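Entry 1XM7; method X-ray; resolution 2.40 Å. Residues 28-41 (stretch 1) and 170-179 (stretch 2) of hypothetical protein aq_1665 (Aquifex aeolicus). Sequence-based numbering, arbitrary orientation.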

ATOM      1  N   GLY A  28      -7.817  -3.328 -17.572  1.00 36.33           N
ATOM      2  CA  GLY A  28      -8.257  -4.470 -16.794  1.00 34.52           C
ATOM      3  C   GLY A  28      -7.338  -4.814 -15.633  1.00 33.72           C
ATOM      4  O   GLY A  28      -7.280  -5.974 -15.217  1.00 34.02           O
ATOM      5  N   PHE A  29      -6.623  -3.828 -15.097  1.00 33.04           N
ATOM      6  CA  PHE A  29      -5.719  -4.096 -13.980  1.00 32.50           C
ATOM      7  C   PHE A  29      -6.473  -4.205 -12.665  1.00 32.31           C
ATOM      8  O   PHE A  29      -5.987  -4.815 -11.718  1.00 32.31           O
ATOM      9  CB  PHE A  29      -4.632  -3.018 -13.881  1.00 31.19           C
ATOM     10  CG  PHE A  29      -5.163  -1.642 -13.626  1.00 31.57           C
ATOM     11  CD1 PHE A  29      -5.503  -1.238 -12.334  1.00 32.40           C
ATOM     12  CD2 PHE A  29      -5.349  -0.752 -14.680  1.00 31.51           C
ATOM     13  CE1 PHE A  29      -6.028   0.033 -12.087  1.00 33.21           C
ATOM     14  CE2 PHE A  29      -5.870   0.522 -14.456  1.00 33.26           C
ATOM     15  CZ  PHE A  29      -6.214   0.918 -13.150  1.00 33.31           C
ATOM     16  N   GLU A  30      -7.664  -3.618 -12.601  1.00 33.61           N
ATOM     17  CA  GLU A  30      -8.456  -3.701 -11.380  1.00 33.62           C
ATOM     18  C   GLU A  30      -8.826  -5.162 -11.158  1.00 34.70           C
ATOM     19  O   GLU A  30      -8.687  -5.684 -10.049  1.00 36.76           O
ATOM     20  CB  GLU A  30      -9.731  -2.853 -11.480  1.00 34.15           C
ATOM     21  CG  GLU A  30      -9.486  -1.350 -11.484  1.00 34.08           C
ATOM     22  CD  GLU A  30      -9.399  -0.756 -12.881  1.00 33.48           C
ATOM     23  OE1 GLU A  30      -8.945  -1.455 -13.821  1.00 31.42           O
ATOM     24  OE2 GLU A  30      -9.779   0.426 -13.028  1.00 32.43           O
ATOM     25  N   ILE A  31      -9.283  -5.821 -12.219  1.00 32.79           N
ATOM     26  CA  ILE A  31      -9.673  -7.221 -12.143  1.00 34.03           C
ATOM     27  C   ILE A  31      -8.492  -8.090 -11.733  1.00 34.43           C
ATOM     28  O   ILE A  31      -8.651  -9.041 -10.970  1.00 36.24           O
ATOM     29  CB  ILE A  31     -10.226  -7.735 -13.506  1.00 35.83           C
ATOM     30  CG1 ILE A  31     -11.722  -8.028 -13.405  1.00 37.61           C
ATOM     31  CG2 ILE A  31      -9.532  -9.034 -13.911  1.00 38.07           C
ATOM     32  CD1 ILE A  31     -12.546  -6.872 -12.943  1.00 37.72           C
ATOM     33  N   VAL A  32      -7.310  -7.777 -12.244  1.00 32.56           N
ATOM     34  CA  VAL A  32      -6.134  -8.563 -11.907  1.00 31.62           C
ATOM     35  C   VAL A  32      -5.778  -8.425 -10.440  1.00 31.54           C
ATOM     36  O   VAL A  32      -5.465  -9.412  -9.779  1.00 31.97           O
ATOM     37  CB  VAL A  32      -4.935  -8.142 -12.752  1.00 32.40           C
ATOM     38  CG1 VAL A  32      -3.663  -8.778 -12.210  1.00 29.83           C
ATOM     39  CG2 VAL A  32      -5.173  -8.547 -14.202  1.00 30.60           C
ATOM     40  N   ILE A  33      -5.826  -7.199  -9.933  1.00 30.97           N
ATOM     41  CA  ILE A  33      -5.520  -6.943  -8.527  1.00 30.11           C
ATOM     42  C   ILE A  33      -6.521  -7.656  -7.626  1.00 29.55           C
ATOM     43  O   ILE A  33      -6.139  -8.368  -6.702  1.00 30.73           O
ATOM     44  CB  ILE A  33      -5.576  -5.428  -8.199  1.00 29.73           C
ATOM     45  CG1 ILE A  33      -4.353  -4.710  -8.784  1.00 28.29           C
ATOM     46  CG2 ILE A  33      -5.670  -5.231  -6.686  1.00 27.18           C
ATOM     47  CD1 ILE A  33      -4.443  -3.183  -8.716  1.00 27.41           C
ATOM     48  N   LEU A  34      -7.805  -7.440  -7.895  1.00 29.29           N
ATOM     49  CA  LEU A  34      -8.877  -8.058  -7.119  1.00 30.43           C
ATOM     50  C   LEU A  34      -8.800  -9.583  -7.160  1.00 30.31           C
ATOM     51  O   LEU A  34      -9.159 -10.262  -6.200  1.00 29.36           O
ATOM     52  CB  LEU A  34     -10.234  -7.598  -7.649  1.00 29.54           C
ATOM     53  CG  LEU A  34     -10.513  -6.101  -7.460  1.00 29.96           C
ATOM     54  CD1 LEU A  34     -11.823  -5.723  -8.149  1.00 26.46           C
ATOM     55  CD2 LEU A  34     -10.564  -5.779  -5.966  1.00 27.29           C
ATOM     56  N   THR A  35      -8.327 -10.109  -8.282  1.00 30.61           N
ATOM     57  CA  THR A  35      -8.195 -11.538  -8.446  1.00 31.44           C
ATOM     58  C   THR A  35      -7.119 -12.060  -7.514  1.00 31.53           C
ATOM     59  O   THR A  35      -7.357 -12.996  -6.750  1.00 31.29           O
ATOM     60  CB  THR A  35      -7.834 -11.889  -9.894  1.00 32.03           C
ATOM     61  OG1 THR A  35      -8.978 -11.669 -10.727  1.00 33.83           O
ATOM     62  CG2 THR A  35      -7.408 -13.344 -10.006  1.00 33.49           C
ATOM     63  N   ASN A  36      -5.944 -11.439  -7.558  1.00 32.28           N
ATOM     64  CA  ASN A  36      -4.822 -11.860  -6.714  1.00 33.21           C
ATOM     65  C   ASN A  36      -5.093 -11.744  -5.226  1.00 32.91           C
ATOM     66  O   ASN A  36      -4.439 -12.401  -4.417  1.00 33.21           O
ATOM     67  CB  ASN A  36      -3.565 -11.073  -7.078  1.00 34.40           C
ATOM     68  CG  ASN A  36      -2.960 -11.527  -8.404  1.00 36.01           C
ATOM     69  OD1 ASN A  36      -2.318 -10.745  -9.107  1.00 39.78           O
ATOM     70  ND2 ASN A  36      -3.155 -12.800  -8.744  1.00 34.89           N
ATOM     71  N   LEU A  37      -6.052 -10.901  -4.864  1.00 32.80           N
ATOM     72  CA  LEU A  37      -6.407 -10.743  -3.463  1.00 33.33           C
ATOM     73  C   LEU A  37      -7.400 -11.830  -3.146  1.00 34.13           C
ATOM     74  O   LEU A  37      -7.395 -12.398  -2.054  1.00 33.63           O
ATOM     75  CB  LEU A  37      -7.064  -9.391  -3.208  1.00 32.06           C
ATOM     76  CG  LEU A  37      -6.158  -8.169  -3.292  1.00 31.83           C
ATOM     77  CD1 LEU A  37      -7.021  -6.936  -3.180  1.00 30.99           C
ATOM     78  CD2 LEU A  37      -5.098  -8.201  -2.193  1.00 30.69           C
ATOM     79  N   LEU A  38      -8.252 -12.114  -4.124  1.00 35.33           N
ATOM     80  CA  LEU A  38      -9.277 -13.130  -3.969  1.00 37.71           C
ATOM     81  C   LEU A  38      -8.685 -14.479  -3.579  1.00 38.11           C
ATOM     82  O   LEU A  38      -9.131 -15.119  -2.617  1.00 36.72           O
ATOM     83  CB  LEU A  38     -10.060 -13.289  -5.270  1.00 38.62           C
ATOM     84  CG  LEU A  38     -11.534 -13.683  -5.126  1.00 40.56           C
ATOM     85  CD1 LEU A  38     -12.081 -14.045  -6.499  1.00 41.71           C
ATOM     86  CD2 LEU A  38     -11.690 -14.851  -4.174  1.00 39.86           C
ATOM     87  N   LYS A  39      -7.677 -14.913  -4.325  1.00 37.85           N
ATOM     88  CA  LYS A  39      -7.080 -16.202  -4.046  1.00 39.88           C
ATOM     89  C   LYS A  39      -5.939 -16.149  -3.067  1.00 38.83           C
ATOM     90  O   LYS A  39      -4.836 -16.585  -3.365  1.00 42.14           O
ATOM     91  CB  LYS A  39      -6.633 -16.877  -5.345  1.00 41.66           C
ATOM     92  CG  LYS A  39      -5.922 -15.990  -6.338  1.00 42.80           C
ATOM     93  CD  LYS A  39      -5.722 -16.772  -7.627  1.00 43.91           C
ATOM     94  CE  LYS A  39      -4.955 -15.987  -8.667  1.00 45.54           C
ATOM     95  NZ  LYS A  39      -4.514 -16.894  -9.758  1.00 47.74           N
ATOM     96  N   VAL A  40      -6.219 -15.643  -1.877  1.00 37.07           N
ATOM     97  CA  VAL A  40      -5.196 -15.518  -0.858  1.00 33.22           C
ATOM     98  C   VAL A  40      -5.820 -15.155   0.496  1.00 33.71           C
ATOM     99  O   VAL A  40      -5.572 -15.820   1.509  1.00 34.18           O
ATOM    100  CB  VAL A  40      -4.160 -14.463  -1.313  1.00 32.67           C
ATOM    101  CG1 VAL A  40      -3.774 -13.538  -0.170  1.00 31.50           C
ATOM    102  CG2 VAL A  40      -2.947 -15.166  -1.881  1.00 28.32           C
ATOM    103  N   LEU A  41      -6.649 -14.117   0.500  1.00 32.43           N
ATOM    104  CA  LEU A  41      -7.299 -13.671   1.718  1.00 32.56           C
ATOM    105  C   LEU A  41      -8.211 -14.716   2.307  1.00 34.60           C
ATOM    106  O   LEU A  41      -8.922 -15.419   1.587  1.00 36.44           O
ATOM    107  CB  LEU A  41      -8.136 -12.427   1.457  1.00 30.59           C
ATOM    108  CG  LEU A  41      -7.388 -11.148   1.114  1.00 30.05           C
ATOM    109  CD1 LEU A  41      -8.397 -10.028   0.859  1.00 28.37           C
ATOM    110  CD2 LEU A  41      -6.452 -10.798   2.258  1.00 26.31           C
ATOM    111  N   ASN A 170       3.619  -1.146  -3.386  1.00 32.52           N
ATOM    112  CA  ASN A 170       2.925  -0.676  -4.587  1.00 31.72           C
ATOM    113  C   ASN A 170       2.715  -1.823  -5.565  1.00 31.41           C
ATOM    114  O   ASN A 170       3.647  -2.555  -5.874  1.00 32.01           O
ATOM    115  CB  ASN A 170       3.744   0.433  -5.259  1.00 31.27           C
ATOM    116  CG  ASN A 170       3.049   1.032  -6.475  1.00 31.59           C
ATOM    117  OD1 ASN A 170       3.072   2.246  -6.674  1.00 31.81           O
ATOM    118  ND2 ASN A 170       2.443   0.185  -7.298  1.00 32.32           N
ATOM    119  N   VAL A 171       1.490  -1.968  -6.056  1.00 31.17           N
ATOM    120  CA  VAL A 171       1.157  -3.040  -6.991  1.00 31.58           C
ATOM    121  C   VAL A 171       2.099  -3.126  -8.182  1.00 32.00           C
ATOM    122  O   VAL A 171       2.501  -4.214  -8.576  1.00 33.32           O
ATOM    123  CB  VAL A 171      -0.285  -2.895  -7.525  1.00 30.82           C
ATOM    124  CG1 VAL A 171      -1.276  -3.154  -6.412  1.00 29.54           C
ATOM    125  CG2 VAL A 171      -0.492  -1.505  -8.108  1.00 30.17           C
ATOM    126  N   GLU A 172       2.457  -1.977  -8.744  1.00 32.18           N
ATOM    127  CA  GLU A 172       3.340  -1.931  -9.905  1.00 32.40           C
ATOM    128  C   GLU A 172       4.699  -2.613  -9.713  1.00 33.13           C
ATOM    129  O   GLU A 172       5.360  -2.975 -10.687  1.00 32.71           O
ATOM    130  CB  GLU A 172       3.565  -0.481 -10.344  1.00 32.31           C
ATOM    131  CG  GLU A 172       2.318   0.226 -10.827  1.00 33.33           C
ATOM    132  CD  GLU A 172       2.633   1.537 -11.515  1.00 33.18           C
ATOM    133  OE1 GLU A 172       1.693   2.250 -11.900  1.00 33.66           O
ATOM    134  OE2 GLU A 172       3.823   1.859 -11.679  1.00 34.94           O
ATOM    135  N   TRP A 173       5.120  -2.787  -8.467  1.00 33.81           N
ATOM    136  CA  TRP A 173       6.404  -3.423  -8.203  1.00 35.52           C
ATOM    137  C   TRP A 173       6.275  -4.887  -7.856  1.00 36.13           C
ATOM    138  O   TRP A 173       7.257  -5.627  -7.921  1.00 37.82           O
ATOM    139  CB  TRP A 173       7.130  -2.734  -7.052  1.00 35.78           C
ATOM    140  CG  TRP A 173       7.711  -1.413  -7.403  1.00 37.04           C
ATOM    141  CD1 TRP A 173       7.293  -0.191  -6.965  1.00 35.73           C
ATOM    142  CD2 TRP A 173       8.840  -1.172  -8.257  1.00 37.14           C
ATOM    143  NE1 TRP A 173       8.090   0.796  -7.490  1.00 36.48           N
ATOM    144  CE2 TRP A 173       9.049   0.223  -8.287  1.00 36.44           C
ATOM    145  CE3 TRP A 173       9.693  -2.000  -9.000  1.00 35.71           C
ATOM    146  CZ2 TRP A 173      10.081   0.814  -9.032  1.00 36.29           C
ATOM    147  CZ3 TRP A 173      10.716  -1.414  -9.740  1.00 36.23           C
ATOM    148  CH2 TRP A 173      10.899  -0.019  -9.749  1.00 36.32           C
ATOM    149  N   ASN A 174       5.075  -5.313  -7.480  1.00 36.17           N
ATOM    150  CA  ASN A 174       4.885  -6.701  -7.091  1.00 36.17           C
ATOM    151  C   ASN A 174       3.926  -7.476  -7.974  1.00 36.21           C
ATOM    152  O   ASN A 174       3.281  -8.414  -7.524  1.00 36.88           O
ATOM    153  CB  ASN A 174       4.435  -6.769  -5.630  1.00 34.20           C
ATOM    154  CG  ASN A 174       5.174  -5.773  -4.756  1.00 34.52           C
ATOM    155  OD1 ASN A 174       4.673  -4.686  -4.478  1.00 36.29           O
ATOM    156  ND2 ASN A 174       6.381  -6.126  -4.344  1.00 33.69           N
ATOM    157  N   ASP A 175       3.850  -7.082  -9.240  1.00 37.56           N
ATOM    158  CA  ASP A 175       2.994  -7.755 -10.209  1.00 39.27           C
ATOM    159  C   ASP A 175       1.541  -7.823  -9.721  1.00 39.22           C
ATOM    160  O   ASP A 175       0.879  -8.857  -9.821  1.00 39.28           O
ATOM    161  CB  ASP A 175       3.556  -9.165 -10.498  1.00 41.01           C
ATOM    162  CG  ASP A 175       3.076  -9.736 -11.839  1.00 45.63           C
ATOM    163  OD1 ASP A 175       2.961  -8.961 -12.821  1.00 49.03           O
ATOM    164  OD2 ASP A 175       2.831 -10.965 -11.923  1.00 47.53           O
ATOM    165  N   TYR A 176       1.063  -6.704  -9.185  1.00 38.59           N
ATOM    166  CA  TYR A 176      -0.306  -6.581  -8.687  1.00 36.22           C
ATOM    167  C   TYR A 176      -0.743  -7.661  -7.701  1.00 35.33           C
ATOM    168  O   TYR A 176      -1.851  -8.184  -7.787  1.00 33.81           O
ATOM    169  CB  TYR A 176      -1.277  -6.507  -9.873  1.00 35.75           C
ATOM    170  CG  TYR A 176      -0.918  -5.393 -10.833  1.00 34.52           C
ATOM    171  CD1 TYR A 176       0.147  -5.530 -11.721  1.00 33.50           C
ATOM    172  CD2 TYR A 176      -1.579  -4.165 -10.787  1.00 34.50           C
ATOM    173  CE1 TYR A 176       0.546  -4.470 -12.528  1.00 35.71           C
ATOM    174  CE2 TYR A 176      -1.184  -3.096 -11.589  1.00 34.67           C
ATOM    175  CZ  TYR A 176      -0.122  -3.256 -12.453  1.00 35.91           C
ATOM    176  OH  TYR A 176       0.279  -2.200 -13.237  1.00 38.15           O
ATOM    177  N   LYS A 177       0.139  -7.980  -6.759  1.00 35.92           N
ATOM    178  CA  LYS A 177      -0.140  -8.974  -5.720  1.00 36.57           C
ATOM    179  C   LYS A 177       0.203  -8.403  -4.339  1.00 36.72           C
ATOM    180  O   LYS A 177       1.205  -7.700  -4.174  1.00 36.33           O
ATOM    181  CB  LYS A 177       0.687 -10.239  -5.945  1.00 36.31           C
ATOM    182  CG  LYS A 177       0.318 -11.036  -7.170  1.00 37.32           C
ATOM    183  CD  LYS A 177       1.175 -12.279  -7.261  1.00 38.68           C
ATOM    184  CE  LYS A 177       0.960 -12.977  -8.590  1.00 41.58           C
ATOM    185  NZ  LYS A 177       1.899 -14.126  -8.782  1.00 43.11           N
ATOM    186  N   PRO A 178      -0.625  -8.699  -3.326  1.00 37.15           N
ATOM    187  CA  PRO A 178      -0.326  -8.173  -1.993  1.00 37.13           C
ATOM    188  C   PRO A 178       0.944  -8.836  -1.532  1.00 38.01           C
ATOM    189  O   PRO A 178       1.340  -9.860  -2.071  1.00 38.89           O
ATOM    190  CB  PRO A 178      -1.512  -8.636  -1.172  1.00 37.02           C
ATOM    191  CG  PRO A 178      -1.795  -9.985  -1.778  1.00 37.00           C
ATOM    192  CD  PRO A 178      -1.725  -9.680  -3.264  1.00 36.59           C
ATOM    193  N   ILE A 179       1.597  -8.257  -0.543  1.00 39.17           N
ATOM    194  CA  ILE A 179       2.804  -8.860  -0.028  1.00 39.39           C
ATOM    195  C   ILE A 179       2.402  -9.580   1.239  1.00 40.68           C
ATOM    196  O   ILE A 179       1.641  -9.057   2.044  1.00 40.90           O
ATOM    197  CB  ILE A 179       3.861  -7.802   0.257  1.00 39.15           C
ATOM    198  CG1 ILE A 179       4.424  -7.308  -1.070  1.00 38.88           C
ATOM    199  CG2 ILE A 179       4.949  -8.372   1.133  1.00 38.40           C
ATOM    200  CD1 ILE A 179       5.353  -6.149  -0.945  1.00 41.25           C
TER

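The helix of residues 29-38 packs against the irregular segment 170-179 through a small, mainly apolar contact, with Tyr176 and Pro178 as its principal anchors and one polar approach, at Asn36, between them. The two stretches lie far apart in sequence and together bury 405 Å². Their backbones come nearest at Ile33 and Tyr176, whose CA atoms are 5.2 Å apart, so side chains meet with little space between the main chains.

Tyr176 loses more surface than any other residue here. Its CA-to-CB bond points toward the helix, and the m rotamer sets the ring beside successive turns. Ile33 CG1 lies 3.5 Å from Tyr176 CD2, near the ring plane and at its edge. Phe29 CB approaches Tyr176 CE2 at 4.1 Å, while the Phe29 ring, in the p rotamer, leads away from the contact. One turn further on, Val32 CG1 rests 4.0 Å from Tyr176 CB. The ring meets Ile33 and Phe29 while CB meets Val32, so a long side chain with an apolar ring suits this place.

Ile33 starts sideways, but its extended m,t conformation carries the end of the side chain nearer to the other stretch, where CD1 reaches Val171 CG1 at 3.9 Å. Val171 belongs to the short 3-10 segment 171-173, and its backbone O accepts a hydrogen bond from Tyr176 N at 2.9 Å. This bond ties the two residues that receive Ile33 into one compact turn.

The CA-to-CB bond of Asn36 points toward the loop. Its modelled OD1 lies 2.9 Å from the backbone O of Tyr176; the amide is probably turned over in the model, and a hydrogen bond may form once it is turned back. Lys177 flanks this site with the aliphatic part of its extended side chain, and the residue as a whole is exposed.

Pro178 closes the contact near the C-terminal end of the helix. Its ring atoms touch three residues: Leu37 CD2 is 3.8 Å from Pro178 CB, Val40 CG1 is 4.4 Å from Pro178 CG, and the backbone O of Asn36 is 4.0 Å from Pro178 CD. Leu37, like Ile33, sets out sideways and brings its tip nearer through an m,t rotamer. The compact proline ring offers an apolar surface to these side chains and has no backbone NH needing a partner.

The contacting residues recur along one side of the helix, at Phe29, Val32, Ile33, Asn36 and Leu37, while the CA-to-CB bonds of Glu30 and Leu34 point away.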